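O-methyltransferase (Coxiella burnetii, PDB 3TR6) probably transfers a methyl group from S-adenosylmethionine to a hydroxyl oxygen of its substrate. Local coordinates at residues P50-L55 with I212-G217; D173-R178 with G217-R222. One frame throughout, in Å; residues are numbered along the deposited sequence.

Interaction 1: P50-L55 with I212-G217; sequences PEQAQL and IPIGDG
Gln52 reaches out from the first turns of helix 50-63 and hydrogen-bonds through NE2 to the carbonyl oxygen of Ile214, with NE2 3.1 Å from O and an N-H...O angle of 160°. CG stands anti to the backbone N (chi1 -169°), and the chain runs on extended, carrying the amide across to the loop. Ile214 O lies close to the plane of that amide, while NE2 sits tilted out of the carbonyl plane. The same oxygen closes the type II' turn Ile214-Gly217 by accepting Gly217 N, 3.0 Å from O, on the opposite face of its plane. Gly215 takes the second place of this turn with a positive phi.

Beside the polar bond, the Ile214 side chain lies against the helix. Its CG1 packs on Glu51 CG at 3.6 Å, the two chains sliding past each other in opposite directions, and its CD1 reaches Glu51 O. On the other branch, CG2 meets Leu55 CD2 at 3.8 Å and also the aliphatic part of Gln52. Leu55 CD2 touches Ile212 CG2 more loosely, at 4.3 Å.

Further out, Gln52 OE1 bonds to Tyr145 OH, and NE2 also donates to Asp173 OD1, the shorter of its two bonds. Glu51 OE2 takes bonds with Tyr16 and with Thr8 of the second subunit; the Thr8 hydroxyl also bonds Gly215 N.

With both ends of its buried amide engaged, Gln52 is fixed in rotation; it ties the turn to a nickel ligand and is a second-shell residue of the metal site.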
loop_
_atom_site.group_PDB
_atom_site.type_symbol
_atom_site.label_atom_id
_atom_site.label_comp_id
_atom_site.label_asym_id
_atom_site.label_seq_id
_atom_site.Cartn_x
_atom_site.Cartn_y
_atom_site.Cartn_z
ATOM N N PRO A 50 -12.051 6.421 -5.673
ATOM C CA PRO A 50 -11.881 5.250 -6.538
ATOM C C PRO A 50 -10.489 4.639 -6.395
ATOM O O PRO A 50 -10.355 3.416 -6.338
ATOM C CB PRO A 50 -12.076 5.828 -7.939
ATOM C CG PRO A 50 -12.976 6.987 -7.732
ATOM C CD PRO A 50 -12.593 7.578 -6.404
ATOM N N GLU A 51 -9.468 5.485 -6.320
ATOM C CA GLU A 51 -8.093 5.008 -6.238
ATOM C C GLU A 51 -7.778 4.383 -4.881
ATOM O O GLU A 51 -7.003 3.431 -4.802
ATOM C CB GLU A 51 -7.096 6.126 -6.559
ATOM C CG GLU A 51 -7.104 7.288 -5.583
ATOM C CD GLU A 51 -8.065 8.387 -5.985
ATOM O OE1 GLU A 51 -9.119 8.077 -6.570
ATOM O OE2 GLU A 51 -7.762 9.569 -5.723
ATOM N N GLN A 52 -8.373 4.914 -3.817
ATOM C CA GLN A 52 -8.162 4.348 -2.489
ATOM C C GLN A 52 -8.844 2.987 -2.377
ATOM O O GLN A 52 -8.281 2.040 -1.828
ATOM C CB GLN A 52 -8.673 5.282 -1.391
ATOM C CG GLN A 52 -8.235 4.851 0.001
ATOM C CD GLN A 52 -8.907 5.638 1.108
ATOM O OE1 GLN A 52 -10.033 5.338 1.504
ATOM N NE2 GLN A 52 -8.214 6.648 1.623
ATOM N N ALA A 53 -10.061 2.901 -2.905
ATOM C CA ALA A 53 -10.809 1.652 -2.910
ATOM C C ALA A 53 -10.053 0.580 -3.683
ATOM O O ALA A 53 -10.045 -0.588 -3.301
ATOM C CB ALA A 53 -12.182 1.864 -3.513
ATOM N N GLN A 54 -9.422 0.984 -4.780
ATOM C CA GLN A 54 -8.671 0.054 -5.610
ATOM C C GLN A 54 -7.510 -0.558 -4.837
ATOM O O GLN A 54 -7.186 -1.732 -5.016
ATOM C CB GLN A 54 -8.165 0.749 -6.872
ATOM C CG GLN A 54 -7.310 -0.133 -7.755
ATOM C CD GLN A 54 -7.090 0.466 -9.124
ATOM O OE1 GLN A 54 -7.986 1.095 -9.688
ATOM N NE2 GLN A 54 -5.891 0.280 -9.668
ATOM N N LEU A 55 -6.890 0.248 -3.978
ATOM C CA LEU A 55 -5.819 -0.222 -3.112
ATOM C C LEU A 55 -6.353 -1.235 -2.108
ATOM O O LEU A 55 -5.690 -2.225 -1.806
ATOM C CB LEU A 55 -5.177 0.958 -2.376
ATOM C CG LEU A 55 -4.307 0.648 -1.150
ATOM C CD1 LEU A 55 -3.108 -0.223 -1.521
ATOM C CD2 LEU A 55 -3.850 1.937 -0.484
ATOM N N ILE A 212 -0.582 5.914 4.020
ATOM C CA ILE A 212 -0.540 6.101 2.577
ATOM C C ILE A 212 -1.278 7.369 2.174
ATOM O O ILE A 212 -2.447 7.548 2.519
ATOM C CB ILE A 212 -1.181 4.909 1.828
ATOM C CG1 ILE A 212 -0.716 3.572 2.414
ATOM C CG2 ILE A 212 -0.867 4.981 0.344
ATOM C CD1 ILE A 212 0.700 3.207 2.055
ATOM N N PRO A 213 -0.598 8.257 1.434
ATOM C CA PRO A 213 -1.219 9.487 0.934
ATOM C C PRO A 213 -2.079 9.224 -0.304
ATOM O O PRO A 213 -1.873 9.831 -1.352
ATOM C CB PRO A 213 -0.012 10.355 0.572
ATOM C CG PRO A 213 1.030 9.370 0.177
ATOM C CD PRO A 213 0.827 8.175 1.072
ATOM N N ILE A 214 -3.031 8.308 -0.180
ATOM C CA ILE A 214 -4.008 8.076 -1.230
ATOM C C ILE A 214 -5.397 8.292 -0.636
ATOM O O ILE A 214 -5.617 8.013 0.545
ATOM C CB ILE A 214 -3.869 6.664 -1.838
ATOM C CG1 ILE A 214 -4.410 6.643 -3.268
ATOM C CG2 ILE A 214 -4.561 5.626 -0.967
ATOM C CD1 ILE A 214 -4.113 5.364 -4.004
ATOM N N GLY A 215 -6.326 8.805 -1.440
ATOM C CA GLY A 215 -7.599 9.261 -0.909
ATOM C C GLY A 215 -7.332 10.357 0.105
ATOM O O GLY A 215 -6.420 11.161 -0.077
ATOM N N ASP A 216 -8.108 10.393 1.183
ATOM C CA ASP A 216 -7.869 11.373 2.241
ATOM C C ASP A 216 -6.865 10.849 3.273
ATOM O O ASP A 216 -6.904 11.220 4.450
ATOM C CB ASP A 216 -9.178 11.770 2.923
ATOM C CG ASP A 216 -9.019 12.979 3.828
ATOM O OD1 ASP A 216 -8.292 13.918 3.443
ATOM O OD2 ASP A 216 -9.615 12.986 4.926
ATOM N N GLY A 217 -5.957 9.993 2.823
ATOM C CA GLY A 217 -4.996 9.380 3.716
ATOM C C GLY A 217 -5.523 8.048 4.206
ATOM O O GLY A 217 -6.652 7.949 4.690
#

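Interaction 2: D173-R178 with G217-R222. With NI (nickel (II) ion), chain B.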
loop_
_atom_site.group_PDB
_atom_site.type_symbol
_atom_site.label_atom_id
_atom_site.label_comp_id
_atom_site.label_asym_id
_atom_site.label_seq_id
_atom_site.Cartn_x
_atom_site.Cartn_y
_atom_site.Cartn_z
ATOM N N ASP A 173 -9.544 5.408 6.958
ATOM C CA ASP A 173 -9.612 6.507 6.002
ATOM C C ASP A 173 -9.680 7.858 6.715
ATOM O O ASP A 173 -9.962 7.926 7.912
ATOM C CB ASP A 173 -10.821 6.333 5.083
ATOM C CG ASP A 173 -10.824 7.313 3.923
ATOM O OD1 ASP A 173 -9.788 7.973 3.687
ATOM O OD2 ASP A 173 -11.861 7.410 3.236
ATOM N N ASN A 174 -9.399 8.926 5.973
ATOM C CA ASN A 174 -9.573 10.298 6.455
ATOM C C ASN A 174 -8.664 10.697 7.614
ATOM O O ASN A 174 -9.040 11.525 8.442
ATOM C CB ASN A 174 -11.040 10.575 6.824
ATOM C CG ASN A 174 -11.997 10.290 5.678
ATOM O OD1 ASN A 174 -12.071 11.045 4.702
ATOM N ND2 ASN A 174 -12.740 9.194 5.794
ATOM N N VAL A 175 -7.465 10.125 7.667
ATOM C CA VAL A 175 -6.516 10.459 8.726
ATOM C C VAL A 175 -5.796 11.785 8.471
ATOM O O VAL A 175 -5.130 12.312 9.360
ATOM C CB VAL A 175 -5.471 9.340 8.937
ATOM C CG1 VAL A 175 -6.105 8.143 9.627
ATOM C CG2 VAL A 175 -4.836 8.940 7.611
ATOM N N LEU A 176 -5.930 12.324 7.262
ATOM C CA LEU A 176 -5.268 13.582 6.918
ATOM C C LEU A 176 -6.213 14.779 6.986
ATOM O O LEU A 176 -5.769 15.922 7.103
ATOM C CB LEU A 176 -4.599 13.503 5.541
ATOM C CG LEU A 176 -3.403 12.553 5.445
ATOM C CD1 LEU A 176 -2.773 12.589 4.057
ATOM C CD2 LEU A 176 -2.369 12.876 6.517
ATOM N N ARG A 177 -7.514 14.509 6.917
ATOM C CA ARG A 177 -8.538 15.555 6.985
ATOM C C ARG A 177 -8.282 16.717 6.023
ATOM O O ARG A 177 -8.287 17.880 6.425
ATOM C CB ARG A 177 -8.703 16.066 8.419
ATOM C CG ARG A 177 -9.319 15.050 9.368
ATOM C CD ARG A 177 -9.657 15.671 10.717
ATOM N NE ARG A 177 -10.644 16.740 10.598
ATOM C CZ ARG A 177 -11.958 16.558 10.686
ATOM N NH1 ARG A 177 -12.448 15.342 10.896
ATOM N NH2 ARG A 177 -12.782 17.591 10.565
ATOM N N ARG A 178 -8.061 16.389 4.755
ATOM C CA ARG A 178 -7.810 17.387 3.716
ATOM C C ARG A 178 -6.716 18.390 4.093
ATOM O O ARG A 178 -6.644 19.485 3.534
ATOM C CB ARG A 178 -9.104 18.119 3.336
ATOM C CG ARG A 178 -10.257 17.194 2.972
ATOM C CD ARG A 178 -11.352 17.913 2.192
ATOM N NE ARG A 178 -11.126 17.862 0.747
ATOM C CZ ARG A 178 -10.809 18.912 -0.007
ATOM N NH1 ARG A 178 -10.684 20.115 0.542
ATOM N NH2 ARG A 178 -10.622 18.761 -1.312
ATOM N N GLY A 217 -5.957 9.993 2.823
ATOM C CA GLY A 217 -4.996 9.380 3.716
ATOM C C GLY A 217 -5.523 8.048 4.206
ATOM O O GLY A 217 -6.652 7.949 4.690
ATOM N N LEU A 218 -4.704 7.015 4.067
ATOM C CA LEU A 218 -5.099 5.684 4.482
ATOM C C LEU A 218 -4.044 5.066 5.395
ATOM O O LEU A 218 -2.960 4.695 4.943
ATOM C CB LEU A 218 -5.340 4.796 3.261
ATOM C CG LEU A 218 -5.890 3.406 3.598
ATOM C CD1 LEU A 218 -7.317 3.498 4.137
ATOM C CD2 LEU A 218 -5.824 2.510 2.380
ATOM N N THR A 219 -4.356 4.974 6.683
ATOM C CA THR A 219 -3.463 4.316 7.626
ATOM C C THR A 219 -3.696 2.814 7.606
ATOM O O THR A 219 -4.835 2.354 7.680
ATOM C CB THR A 219 -3.651 4.838 9.062
ATOM O OG1 THR A 219 -3.266 6.211 9.116
ATOM C CG2 THR A 219 -2.791 4.051 10.044
ATOM N N LEU A 220 -2.615 2.055 7.484
ATOM C CA LEU A 220 -2.694 0.605 7.569
ATOM C C LEU A 220 -1.979 0.141 8.829
ATOM O O LEU A 220 -0.846 0.535 9.084
ATOM C CB LEU A 220 -2.067 -0.046 6.341
ATOM C CG LEU A 220 -2.592 0.456 4.999
ATOM C CD1 LEU A 220 -1.853 -0.207 3.846
ATOM C CD2 LEU A 220 -4.092 0.230 4.886
ATOM N N ALA A 221 -2.655 -0.685 9.620
ATOM C CA ALA A 221 -2.080 -1.215 10.849
ATOM C C ALA A 221 -2.222 -2.735 10.896
ATOM O O ALA A 221 -3.327 -3.262 11.023
ATOM C CB ALA A 221 -2.734 -0.576 12.060
ATOM N N ARG A 222 -1.095 -3.431 10.778
ATOM C CA ARG A 222 -1.075 -4.885 10.861
ATOM C C ARG A 222 -0.901 -5.351 12.305
ATOM O O ARG A 222 0.053 -4.964 12.980
ATOM C CB ARG A 222 0.047 -5.446 9.988
ATOM C CG ARG A 222 0.146 -6.957 9.998
ATOM C CD ARG A 222 1.389 -7.433 9.267
ATOM N NE ARG A 222 1.494 -8.887 9.302
ATOM C CZ ARG A 222 2.083 -9.567 10.278
ATOM N NH1 ARG A 222 2.632 -8.923 11.300
ATOM N NH2 ARG A 222 2.125 -10.891 10.231
HETATM NI NI NI B . -14.092 8.386 3.825
#
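Val175 and Thr219 cross at about a right angle, and the valine straddles the threonine hydroxyl: its CG1 and its CG2 each lie 3.5 Å from Thr219 OG1. CG2 also touches Gly217 O, 3.6 Å away. Beside it, Leu176 presses CG and CD1 against the bare backbone of Gly217, CD1 standing 3.9 Å from CA. Leu211 of the neighbouring strand touches both Val175 and Thr219, and Val201 of helix 189-203 packs on the threonine.

Asp173 faces a different environment. Its CG is anti to the backbone N (chi1 -171°). OD2 binds the nickel ion at 2.5 Å and has a weak hydrogen bond with Tyr145 OH. OD1 lies 3.3 Å from Gly217 O; both are acceptors and make no bond with each other, but OD1 takes a hydrogen bond from Gln52 NE2. The CA of Asp173 also makes a C-H...O contact with Gly217 O, 3.5 Å from CA to O. On this side Leu218 brings CD1 within 4.1 Å of Asp173 N, its own flank covered by Gln52 and Leu55 of helix 50-63.

Asn174 directs its amide to the same metal, ND2 being modelled 2.5 Å from the nickel; at this resolution the amide oxygen and nitrogen are hard to tell apart, and the oxygen would be the more usual ligand. Asp147 completes the protein ligands.

An Asp-Asn pair at the C-terminal end of strand 168-173, joined by a second aspartate from the loop after strand 141-146, is the metal site characteristic of class I, catechol-O-methyltransferase-like enzymes, set beside the cofactor pocket of a Rossmann-like methyltransferase sheet.

In the fold
Both contacts are buried, and they share Gly217, which closes the turn of interaction 1 and directly precedes strand 218-223 in interaction 2. Interaction 1 joins a helix to the hairpin loop 212-217 by one side-chain-to-backbone bond over an apolar patch. Interaction 2 joins the ends of adjacent antiparallel strands through van der Waals packing beside metal ligands. Direct links also tie them: Ile212 O pairs with Leu218 N, and Asp216 OD1 with Arg178 N. Gln52 of interaction 1 bonds to the metal ligand Asp173 of interaction 2, and each contact is bordered by the second subunit.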